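Local coordinates for Xaa-Pro dipeptidase (Pyrococcus horikoshii, PDB 1WY2), which probably splits dipeptides that carry a C-terminal proline after a nonpolar residue, as a metallopeptidase with two metal ions in each subunit, at residues G42-I47 with D79-A84; L59-A64 with I70-F75; I211-L216 with S222-T227; E330-I335 with K341-T346. All coordinates share one frame; numbering follows the deposited sequence.

Contact 1. Residues G42-I47 with D79-A84; sequences GGYILI and DEFYKA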
# COMPACT_ATOMS: atom_id res chain seq x y z
N GLY A 42 -14.48 0.71 2.11
CA GLY A 42 -14.80 0.82 0.68
C GLY A 42 -15.79 1.93 0.31
O GLY A 42 -17.00 1.80 0.45
N GLY A 43 -15.22 3.06 -0.15
CA GLY A 43 -16.06 4.16 -0.61
C GLY A 43 -16.26 4.11 -2.13
O GLY A 43 -15.35 3.83 -2.89
N TYR A 44 -17.49 4.35 -2.57
CA TYR A 44 -17.80 4.30 -4.00
C TYR A 44 -18.62 5.50 -4.43
O TYR A 44 -19.68 5.76 -3.87
CB TYR A 44 -18.59 3.03 -4.34
CG TYR A 44 -18.00 1.76 -3.77
CD1 TYR A 44 -18.35 1.32 -2.50
CD2 TYR A 44 -17.08 1.01 -4.50
CE1 TYR A 44 -17.80 0.16 -1.96
CE2 TYR A 44 -16.52 -0.15 -3.98
CZ TYR A 44 -16.89 -0.57 -2.71
OH TYR A 44 -16.34 -1.72 -2.19
N ILE A 45 -18.12 6.24 -5.42
CA ILE A 45 -18.85 7.39 -5.93
C ILE A 45 -19.58 6.97 -7.19
O ILE A 45 -18.98 6.40 -8.11
CB ILE A 45 -17.92 8.57 -6.29
CG1 ILE A 45 -17.11 9.00 -5.07
CG2 ILE A 45 -18.76 9.74 -6.80
CD1 ILE A 45 -16.14 10.13 -5.36
N LEU A 46 -20.89 7.22 -7.24
CA LEU A 46 -21.68 6.89 -8.42
C LEU A 46 -22.12 8.21 -9.05
O LEU A 46 -22.80 9.01 -8.40
CB LEU A 46 -22.90 6.05 -8.05
CG LEU A 46 -23.76 5.59 -9.24
CD1 LEU A 46 -22.92 4.73 -10.17
CD2 LEU A 46 -24.96 4.82 -8.73
N ILE A 47 -21.73 8.43 -10.30
CA ILE A 47 -22.08 9.65 -11.01
C ILE A 47 -23.05 9.37 -12.16
O ILE A 47 -22.80 8.49 -12.99
CB ILE A 47 -20.82 10.33 -11.59
CG1 ILE A 47 -19.88 10.73 -10.45
CG2 ILE A 47 -21.20 11.55 -12.41
CD1 ILE A 47 -18.49 11.15 -10.91
N ASP A 79 -25.25 -5.65 -1.08
CA ASP A 79 -26.45 -5.84 -1.89
C ASP A 79 -27.21 -4.53 -2.02
O ASP A 79 -27.87 -4.28 -3.04
CB ASP A 79 -27.35 -6.90 -1.26
CG ASP A 79 -26.69 -8.27 -1.20
OD1 ASP A 79 -26.24 -8.76 -2.26
OD2 ASP A 79 -26.61 -8.84 -0.09
N GLU A 80 -27.12 -3.69 -1.00
CA GLU A 80 -27.79 -2.39 -0.99
C GLU A 80 -27.13 -1.49 -2.04
O GLU A 80 -27.80 -0.71 -2.71
CB GLU A 80 -27.68 -1.75 0.39
CG GLU A 80 -28.32 -2.55 1.50
CD GLU A 80 -28.07 -1.95 2.87
OE1 GLU A 80 -28.43 -0.77 3.08
OE2 GLU A 80 -27.51 -2.65 3.74
N PHE A 81 -25.81 -1.62 -2.16
CA PHE A 81 -25.05 -0.83 -3.12
C PHE A 81 -25.41 -1.25 -4.54
O PHE A 81 -25.75 -0.41 -5.38
CB PHE A 81 -23.55 -1.02 -2.90
CG PHE A 81 -22.69 -0.35 -3.93
CD1 PHE A 81 -22.66 1.04 -4.03
CD2 PHE A 81 -21.95 -1.10 -4.84
CE1 PHE A 81 -21.90 1.67 -5.01
CE2 PHE A 81 -21.19 -0.48 -5.83
CZ PHE A 81 -21.16 0.91 -5.92
N TYR A 82 -25.35 -2.55 -4.80
CA TYR A 82 -25.67 -3.07 -6.13
C TYR A 82 -27.09 -2.73 -6.56
O TYR A 82 -27.35 -2.56 -7.75
CB TYR A 82 -25.46 -4.59 -6.15
CG TYR A 82 -24.03 -5.00 -5.94
CD1 TYR A 82 -23.02 -4.54 -6.78
CD2 TYR A 82 -23.67 -5.83 -4.87
CE1 TYR A 82 -21.69 -4.90 -6.58
CE2 TYR A 82 -22.34 -6.20 -4.66
CZ TYR A 82 -21.36 -5.73 -5.52
OH TYR A 82 -20.04 -6.08 -5.32
N LYS A 83 -28.00 -2.63 -5.60
CA LYS A 83 -29.38 -2.30 -5.92
C LYS A 83 -29.46 -0.89 -6.49
O LYS A 83 -30.26 -0.61 -7.38
CB LYS A 83 -30.25 -2.40 -4.66
CG LYS A 83 -31.73 -2.17 -4.93
CD LYS A 83 -32.58 -2.47 -3.71
CE LYS A 83 -34.06 -2.32 -4.02
NZ LYS A 83 -34.91 -2.69 -2.86
N ALA A 84 -28.61 -0.01 -5.98
CA ALA A 84 -28.57 1.37 -6.44
C ALA A 84 -28.07 1.44 -7.88
O ALA A 84 -28.41 2.37 -8.62
CB ALA A 84 -27.66 2.19 -5.53

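Contact 2. Residues L59-A64 with I70-F75; sequences LEYEMA and IPVEKF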
# COMPACT_ATOMS: atom_id res chain seq x y z
N LEU A 59 -19.38 1.96 9.03
CA LEU A 59 -18.18 2.35 9.77
C LEU A 59 -17.38 3.46 9.07
O LEU A 59 -16.21 3.67 9.38
CB LEU A 59 -17.28 1.14 9.99
CG LEU A 59 -17.81 0.01 10.88
CD1 LEU A 59 -16.83 -1.16 10.87
CD2 LEU A 59 -18.02 0.54 12.30
N GLU A 60 -18.02 4.15 8.13
CA GLU A 60 -17.36 5.23 7.40
C GLU A 60 -18.28 6.41 7.18
O GLU A 60 -17.83 7.51 6.84
CB GLU A 60 -16.87 4.72 6.04
CG GLU A 60 -15.77 3.69 6.12
CD GLU A 60 -14.48 4.28 6.66
OE1 GLU A 60 -14.52 4.94 7.72
OE2 GLU A 60 -13.43 4.08 6.02
N TYR A 61 -19.58 6.19 7.37
CA TYR A 61 -20.59 7.21 7.16
C TYR A 61 -20.36 8.55 7.85
O TYR A 61 -20.28 9.59 7.19
CB TYR A 61 -21.96 6.67 7.57
CG TYR A 61 -23.09 7.64 7.29
CD1 TYR A 61 -23.41 8.00 5.98
CD2 TYR A 61 -23.81 8.23 8.33
CE1 TYR A 61 -24.43 8.91 5.71
CE2 TYR A 61 -24.83 9.14 8.07
CZ TYR A 61 -25.13 9.47 6.76
OH TYR A 61 -26.14 10.38 6.50
N GLU A 62 -20.27 8.54 9.17
CA GLU A 62 -20.08 9.78 9.92
C GLU A 62 -18.92 10.65 9.45
O GLU A 62 -19.08 11.86 9.27
CB GLU A 62 -19.92 9.47 11.41
CG GLU A 62 -21.18 8.90 12.06
CD GLU A 62 -22.39 9.80 11.85
OE1 GLU A 62 -22.33 10.99 12.24
OE2 GLU A 62 -23.41 9.32 11.31
N MET A 63 -17.75 10.05 9.25
CA MET A 63 -16.59 10.81 8.81
C MET A 63 -16.75 11.28 7.37
O MET A 63 -16.39 12.41 7.04
CB MET A 63 -15.32 9.96 8.94
CG MET A 63 -14.05 10.71 8.60
SD MET A 63 -13.87 12.22 9.57
CE MET A 63 -13.34 11.54 11.15
N ALA A 64 -17.29 10.41 6.52
CA ALA A 64 -17.49 10.75 5.11
C ALA A 64 -18.46 11.93 5.01
O ALA A 64 -18.23 12.87 4.25
CB ALA A 64 -18.05 9.54 4.36
N ILE A 70 -20.02 15.98 -1.62
CA ILE A 70 -21.15 15.43 -2.37
C ILE A 70 -21.99 14.59 -1.40
O ILE A 70 -21.48 14.07 -0.41
CB ILE A 70 -20.70 14.55 -3.56
CG1 ILE A 70 -19.93 13.33 -3.07
CG2 ILE A 70 -19.83 15.37 -4.51
CD1 ILE A 70 -19.62 12.32 -4.17
N PRO A 71 -23.29 14.44 -1.68
CA PRO A 71 -24.21 13.66 -0.84
C PRO A 71 -23.67 12.28 -0.48
O PRO A 71 -23.21 11.55 -1.35
CB PRO A 71 -25.47 13.59 -1.68
CG PRO A 71 -25.46 14.90 -2.40
CD PRO A 71 -24.01 15.03 -2.83
N VAL A 72 -23.75 11.93 0.80
CA VAL A 72 -23.26 10.64 1.27
C VAL A 72 -24.41 9.72 1.67
O VAL A 72 -25.32 10.12 2.39
CB VAL A 72 -22.33 10.81 2.49
CG1 VAL A 72 -21.77 9.45 2.90
CG2 VAL A 72 -21.20 11.77 2.15
N GLU A 73 -24.35 8.48 1.19
CA GLU A 73 -25.34 7.46 1.50
C GLU A 73 -24.62 6.26 2.10
O GLU A 73 -23.58 5.83 1.59
CB GLU A 73 -26.07 7.01 0.22
CG GLU A 73 -27.08 8.00 -0.32
CD GLU A 73 -28.30 8.12 0.57
OE1 GLU A 73 -28.94 7.08 0.85
OE2 GLU A 73 -28.62 9.25 0.99
N LYS A 74 -25.14 5.73 3.20
CA LYS A 74 -24.51 4.58 3.83
C LYS A 74 -25.29 3.31 3.55
O LYS A 74 -26.50 3.35 3.30
CB LYS A 74 -24.40 4.80 5.35
CG LYS A 74 -25.72 4.86 6.10
CD LYS A 74 -26.48 6.15 5.83
CE LYS A 74 -27.72 6.25 6.70
NZ LYS A 74 -28.43 7.55 6.53
N PHE A 75 -24.59 2.18 3.58
CA PHE A 75 -25.21 0.88 3.35
C PHE A 75 -24.66 -0.12 4.35
O PHE A 75 -23.52 -0.00 4.79
CB PHE A 75 -24.95 0.42 1.91
CG PHE A 75 -23.50 0.24 1.57
CD1 PHE A 75 -22.80 -0.90 1.98
CD2 PHE A 75 -22.82 1.21 0.83
CE1 PHE A 75 -21.46 -1.07 1.67
CE2 PHE A 75 -21.47 1.05 0.51
CZ PHE A 75 -20.79 -0.09 0.93

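Contact 3. Residues I211-L216 with S222-T227; sequences IDLGAL and SDITRT. With ZN (zinc ion), chain D; ZN (zinc ion), chain E.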
# COMPACT_ATOMS: atom_id res chain seq x y z
N ILE A 211 20.11 7.45 -1.70
CA ILE A 211 19.06 7.81 -0.75
C ILE A 211 17.84 8.27 -1.55
O ILE A 211 17.83 9.35 -2.13
CB ILE A 211 19.52 8.98 0.15
CG1 ILE A 211 20.85 8.61 0.82
CG2 ILE A 211 18.46 9.29 1.20
CD1 ILE A 211 21.60 9.80 1.39
N ASP A 212 16.80 7.43 -1.59
CA ASP A 212 15.58 7.73 -2.33
C ASP A 212 14.43 7.67 -1.32
O ASP A 212 14.16 6.62 -0.74
CB ASP A 212 15.37 6.68 -3.44
CG ASP A 212 14.32 7.08 -4.46
OD1 ASP A 212 13.45 7.93 -4.15
OD2 ASP A 212 14.35 6.53 -5.57
N LEU A 213 13.77 8.80 -1.11
CA LEU A 213 12.68 8.86 -0.14
C LEU A 213 11.66 9.90 -0.54
O LEU A 213 11.85 10.65 -1.51
CB LEU A 213 13.26 9.18 1.25
CG LEU A 213 14.06 10.47 1.41
CD1 LEU A 213 13.12 11.65 1.59
CD2 LEU A 213 14.99 10.37 2.62
N GLY A 214 10.56 9.94 0.20
CA GLY A 214 9.53 10.91 -0.11
C GLY A 214 8.54 11.01 1.03
O GLY A 214 8.46 10.10 1.86
N ALA A 215 7.80 12.10 1.08
CA ALA A 215 6.82 12.28 2.14
C ALA A 215 5.42 12.40 1.59
O ALA A 215 5.21 13.00 0.53
CB ALA A 215 7.16 13.52 2.96
N LEU A 216 4.46 11.81 2.29
CA LEU A 216 3.05 11.91 1.93
C LEU A 216 2.63 13.01 2.90
O LEU A 216 2.72 12.83 4.11
CB LEU A 216 2.30 10.61 2.24
CG LEU A 216 0.78 10.69 2.11
CD1 LEU A 216 0.39 11.10 0.70
CD2 LEU A 216 0.16 9.34 2.46
N SER A 222 5.86 13.51 -2.53
CA SER A 222 7.13 14.12 -2.93
C SER A 222 8.07 12.94 -3.21
O SER A 222 7.83 11.82 -2.76
CB SER A 222 7.69 15.00 -1.81
OG SER A 222 7.81 14.29 -0.60
N ASP A 223 9.14 13.19 -3.96
CA ASP A 223 10.05 12.12 -4.32
C ASP A 223 11.41 12.73 -4.62
O ASP A 223 11.52 13.66 -5.43
CB ASP A 223 9.49 11.42 -5.57
CG ASP A 223 10.12 10.07 -5.84
OD1 ASP A 223 11.10 9.70 -5.15
OD2 ASP A 223 9.62 9.39 -6.76
N ILE A 224 12.45 12.22 -3.97
CA ILE A 224 13.80 12.75 -4.18
C ILE A 224 14.86 11.67 -3.99
O ILE A 224 14.70 10.76 -3.18
CB ILE A 224 14.07 13.91 -3.18
CG1 ILE A 224 15.43 14.56 -3.46
CG2 ILE A 224 14.04 13.39 -1.74
CD1 ILE A 224 15.76 15.73 -2.53
N THR A 225 15.94 11.76 -4.76
CA THR A 225 17.05 10.82 -4.64
C THR A 225 18.37 11.57 -4.73
O THR A 225 18.57 12.39 -5.63
CB THR A 225 17.10 9.75 -5.77
OG1 THR A 225 15.90 8.98 -5.78
CG2 THR A 225 18.28 8.80 -5.53
N ARG A 226 19.26 11.31 -3.78
CA ARG A 226 20.58 11.91 -3.81
C ARG A 226 21.55 10.77 -3.54
O ARG A 226 21.24 9.84 -2.80
CB ARG A 226 20.74 12.98 -2.72
CG ARG A 226 19.96 14.26 -2.98
CD ARG A 226 20.52 15.03 -4.17
NE ARG A 226 19.75 16.25 -4.43
CZ ARG A 226 18.63 16.28 -5.14
NH1 ARG A 226 18.14 15.17 -5.70
NH2 ARG A 226 17.97 17.42 -5.28
N THR A 227 22.72 10.83 -4.17
CA THR A 227 23.71 9.79 -3.97
C THR A 227 24.95 10.46 -3.39
O THR A 227 25.34 11.54 -3.84
CB THR A 227 24.08 9.09 -5.29
OG1 THR A 227 22.93 8.42 -5.82
CG2 THR A 227 25.19 8.06 -5.07
ZN ZN D . 12.44 8.37 -5.83
ZN ZN E . 10.67 8.61 -8.43

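Contact 4. Residues E330-I335 with K341-T346; sequences EDTILI and KRLTKT. With ZN (zinc ion), chain D; ZN (zinc ion), chain E.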
# COMPACT_ATOMS: atom_id res chain seq x y z
N GLU A 330 17.60 12.32 -8.35
CA GLU A 330 16.20 12.58 -8.68
C GLU A 330 15.60 13.83 -8.05
O GLU A 330 15.81 14.10 -6.87
CB GLU A 330 15.36 11.37 -8.26
CG GLU A 330 13.86 11.64 -8.17
CD GLU A 330 13.06 10.44 -7.71
OE1 GLU A 330 13.54 9.70 -6.83
OE2 GLU A 330 11.93 10.25 -8.22
N ASP A 331 14.87 14.58 -8.86
CA ASP A 331 14.17 15.79 -8.40
C ASP A 331 12.71 15.67 -8.81
O ASP A 331 12.39 14.99 -9.78
CB ASP A 331 14.70 17.06 -9.09
CG ASP A 331 15.94 17.62 -8.44
OD1 ASP A 331 15.99 17.68 -7.19
OD2 ASP A 331 16.86 18.03 -9.19
N THR A 332 11.83 16.32 -8.05
CA THR A 332 10.42 16.37 -8.42
C THR A 332 10.38 17.78 -9.00
O THR A 332 10.88 18.72 -8.37
CB THR A 332 9.49 16.30 -7.21
OG1 THR A 332 9.51 14.97 -6.67
CG2 THR A 332 8.05 16.65 -7.61
N ILE A 333 9.83 17.94 -10.20
CA ILE A 333 9.78 19.26 -10.81
C ILE A 333 8.40 19.62 -11.32
O ILE A 333 7.55 18.76 -11.54
CB ILE A 333 10.78 19.38 -11.99
CG1 ILE A 333 10.33 18.49 -13.15
CG2 ILE A 333 12.19 19.00 -11.53
CD1 ILE A 333 11.10 18.73 -14.45
N LEU A 334 8.19 20.92 -11.49
CA LEU A 334 6.93 21.45 -11.99
C LEU A 334 7.19 22.05 -13.36
O LEU A 334 8.17 22.77 -13.56
CB LEU A 334 6.42 22.54 -11.05
CG LEU A 334 5.29 23.43 -11.59
CD1 LEU A 334 4.01 22.62 -11.73
CD2 LEU A 334 5.08 24.60 -10.66
N ILE A 335 6.33 21.74 -14.32
CA ILE A 335 6.47 22.30 -15.66
C ILE A 335 5.82 23.68 -15.63
O ILE A 335 4.66 23.82 -15.23
CB ILE A 335 5.79 21.41 -16.72
CG1 ILE A 335 6.40 20.00 -16.69
CG2 ILE A 335 5.95 22.03 -18.11
CD1 ILE A 335 7.91 19.96 -16.91
N LYS A 341 10.51 24.19 -12.76
CA LYS A 341 10.87 24.64 -11.43
C LYS A 341 11.19 23.40 -10.60
O LYS A 341 10.41 22.44 -10.59
CB LYS A 341 9.71 25.40 -10.78
CG LYS A 341 9.97 25.75 -9.32
CD LYS A 341 8.77 26.38 -8.65
CE LYS A 341 9.11 26.79 -7.22
NZ LYS A 341 7.98 27.45 -6.53
N ARG A 342 12.33 23.40 -9.92
CA ARG A 342 12.69 22.26 -9.09
C ARG A 342 11.97 22.40 -7.74
O ARG A 342 12.22 23.35 -7.00
CB ARG A 342 14.21 22.22 -8.87
CG ARG A 342 15.01 21.89 -10.13
CD ARG A 342 16.51 21.91 -9.88
NE ARG A 342 16.91 20.94 -8.85
CZ ARG A 342 17.64 21.25 -7.79
NH1 ARG A 342 18.06 22.50 -7.61
NH2 ARG A 342 17.96 20.32 -6.90
N LEU A 343 11.07 21.47 -7.44
CA LEU A 343 10.33 21.53 -6.18
C LEU A 343 11.20 21.00 -5.05
O LEU A 343 11.11 21.46 -3.91
CB LEU A 343 9.01 20.75 -6.29
CG LEU A 343 8.09 21.25 -7.41
CD1 LEU A 343 6.78 20.47 -7.36
CD2 LEU A 343 7.82 22.74 -7.25
N THR A 344 12.05 20.02 -5.37
CA THR A 344 13.00 19.49 -4.41
C THR A 344 14.22 20.37 -4.67
O THR A 344 14.63 20.53 -5.82
CB THR A 344 13.31 18.00 -4.66
OG1 THR A 344 13.52 17.77 -6.06
CG2 THR A 344 12.17 17.13 -4.16
N LYS A 345 14.80 20.94 -3.62
CA LYS A 345 15.91 21.87 -3.80
C LYS A 345 17.28 21.49 -3.24
O LYS A 345 18.23 22.26 -3.34
CB LYS A 345 15.49 23.22 -3.22
CG LYS A 345 14.13 23.69 -3.75
CD LYS A 345 13.59 24.88 -2.97
CE LYS A 345 12.18 25.23 -3.43
NZ LYS A 345 11.60 26.37 -2.65
N THR A 346 17.38 20.30 -2.65
CA THR A 346 18.66 19.86 -2.09
C THR A 346 19.76 19.86 -3.14
O THR A 346 19.52 19.53 -4.30
CB THR A 346 18.54 18.44 -1.50
OG1 THR A 346 17.63 18.46 -0.39
CG2 THR A 346 19.90 17.95 -1.02
ZN ZN D . 12.44 8.37 -5.83
ZN ZN E . 10.67 8.61 -8.43

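Contact 1. Residues G42-I47 with D79-A84
Tyr44 and Phe81 bring strand 44-48 and helix 78-85 together, where the helix lies against the mixed sheet of the creatinase/prolidase N-terminal domain. Tyr44 CD1 lies over one face of the Phe81 ring, while Phe81 CE1 comes 3.6 Å from Tyr44 CB and Phe81 CZ 3.9 Å from Tyr44 CG. The methylene and the root of the tyrosine ring therefore rest on the outer end of the phenylalanine. Taken as whole side chains the two cross at about a right angle, yet their ring planes are inclined by only 33°, an oblique pair with the Tyr44 and Phe81 centroids 4.8 Å apart. With CG anti to the backbone N (chi1 174°), Phe81 stretches its ring out from the helix to the strand, where it also meets Leu24. A fully apolar ring suits this buried place, while the partly exposed Tyr44 packs its own ring nearly parallel to that of Phe101. Strand alternation turns Tyr44 and Leu46 toward the helix and Ile45 away from it. The helix offers the small Ala84 opposite Leu46. At this margin the contact is light: Leu46 CD2 approaches the carbonyl oxygen Ala84 O at 4.2 Å.

Contact 2. Residues L59-A64 with I70-F75
Within the beta-alpha-beta unit of strand 51-57, helix 58-67 and strand 72-75, Tyr61 and Ala64 of the helix meet Val72 and Lys74 of the second strand. Helix and strand run nearly antiparallel, at 166°, with their axes 8.1 Å apart. The lysine folds its aliphatic chain over one face of the tyrosine: Lys74 CD stands 3.6 Å from the centroid of the Tyr61 ring and 17° off its normal, a CH-pi contact. Lys74 CG sits between the backbone N and the carbonyl carbon (chi1 66°), and a second bend at chi2 lays the chain along the ring, with Lys74 CB 3.4 Å from Tyr61 CD1. A long, flexible residue suits this surface place, since it buries methylenes while NZ carries the charge out toward the tyrosine hydroxyl. The ring's edge receives Val72 O, in plane and 3.6 Å from Tyr61 CE1. On the helix side of the strand, Val72 CG1 touches Tyr61 CD1 at 3.8 Å and Ala64 CB at 4.0 Å; the short alanine lets the branched valine approach the helix. Were Tyr61 replaced by an alanine, a gap would probably open beside Val72 and the lysine chain would lose the face it lies on. Helix against following strand in this way is typical of beta-alpha-beta crossovers in alpha/beta domains.

Contact 3. Residues I211-L216 with S222-T227
This buried contact is an antiparallel beta hairpin, strand 208-217 with strand 220-229, in the catalytic domain, and Asp212 and Asp223 bring its two arms together on a pair of zinc ions. Reciprocal backbone bonds join Ile211 with Arg226 and Leu213 with Ile224, the Ile211 N to Arg226 O bond measuring 2.9 Å; Asp212 and Thr225 form the non-hydrogen-bonded pair between them. Further on, a side chain replaces the backbone: Ser222 OG, set between its N and carbonyl carbon (chi1 55°), accepts from Ala215 N at 2.8 Å and 166°. Gly214 fits beside it because a CB would clash with Ser222 O, which lies 3.3 Å from Gly214 CA and has no conventional hydrogen-bond partner.

Asp212 OD1 and Asp223 OD1 each bind the chain D zinc at 2.0 Å. Asp223 OD2 binds the chain E zinc at 2.1 Å, bridging the metals, and the two carboxylates are nearly coplanar, 25° apart. Short acids suit this task, since their carboxylates stay close to the hairpin backbone. Second-shell partners steady the site: Arg328 forms a salt bridge with Asp212 OD2, and Thr225 OG1 bonds to the ligand Glu330. On the other face Leu213 CD1 meets Ile224 CG2 at 3.9 Å, side by side against helix 130-153. An aspartate-bearing hairpin of this kind is characteristic of the dinuclear centre in the M24 "pita-bread" fold.

Contact 4. Residues E330-I335 with K341-T346
Leu334 and Lys341 form a hydrogen-bonded antiparallel pair, Leu334 N to Lys341 O at 2.8 Å with the reverse bond returned, after which strand 339-342 ends and the chain turns so that Leu343 N donates to Thr332 O at 2.9 Å. Thr344 then lends its side chain to the backbone: OG1 accepts from Thr332 N at 3.0 Å and donates to Asp331 OD1 at 2.7 Å, on the anti side. A threonine hydroxyl suits this place because it both gives and takes.

Arg342 grips the same carboxylate side-on. Its NE reaches Asp331 OD2 at 2.9 Å from well above the carboxylate plane, while NH2 bonds to Asp331 OD1 at 3.3 Å on the syn side; the two flat groups are turned 59° apart. A bend at chi3 (60°) brings the guanidinium back over the turn, where NH2 also bonds Thr346 O. Asp331 OD1 has a further salt bridge from Arg226, and this gathering of positive charge would probably favour the ionised acid. A leucine in place of Arg342 would probably leave Asp331 short of one charged mate and Thr346 O without this donor.

Leu343 CD2 packs on Leu334 CB, and helix 130-153 meets both leucines. Next to Asp331, the extended Glu330, whose OE1 also bonds Thr225 OG1, spans the zinc ions, OE1 to chain D at 2.0 Å and OE2 to chain E at 2.1 Å, the bridging glutamate characteristic of M24 dinuclear sites.

The four contacts fall into two pairs, contacts 1 and 2 in the N-terminal domain and contacts 3 and 4 around the metal centre, with contact 1 centred 37 Å from contact 3. Contacts 1 and 2 have centres 11 Å apart and reach one mixed sheet; strand 72-75 is followed by helix 78-85, so contact 2 forms within the span that contact 1 closes, and Phe75 touches Tyr44. Contacts 3 and 4 come later, two hairpins well separated in sequence, with centres also 11 Å apart. They share both zinc ions, and probable hydrogen bonds tie Thr225 OG1 to Glu330 OE1 and Thr332 OG1 to Asp223 O. Metal ligands distant in sequence thus converge on one centre, well removed from the N-terminal sheet.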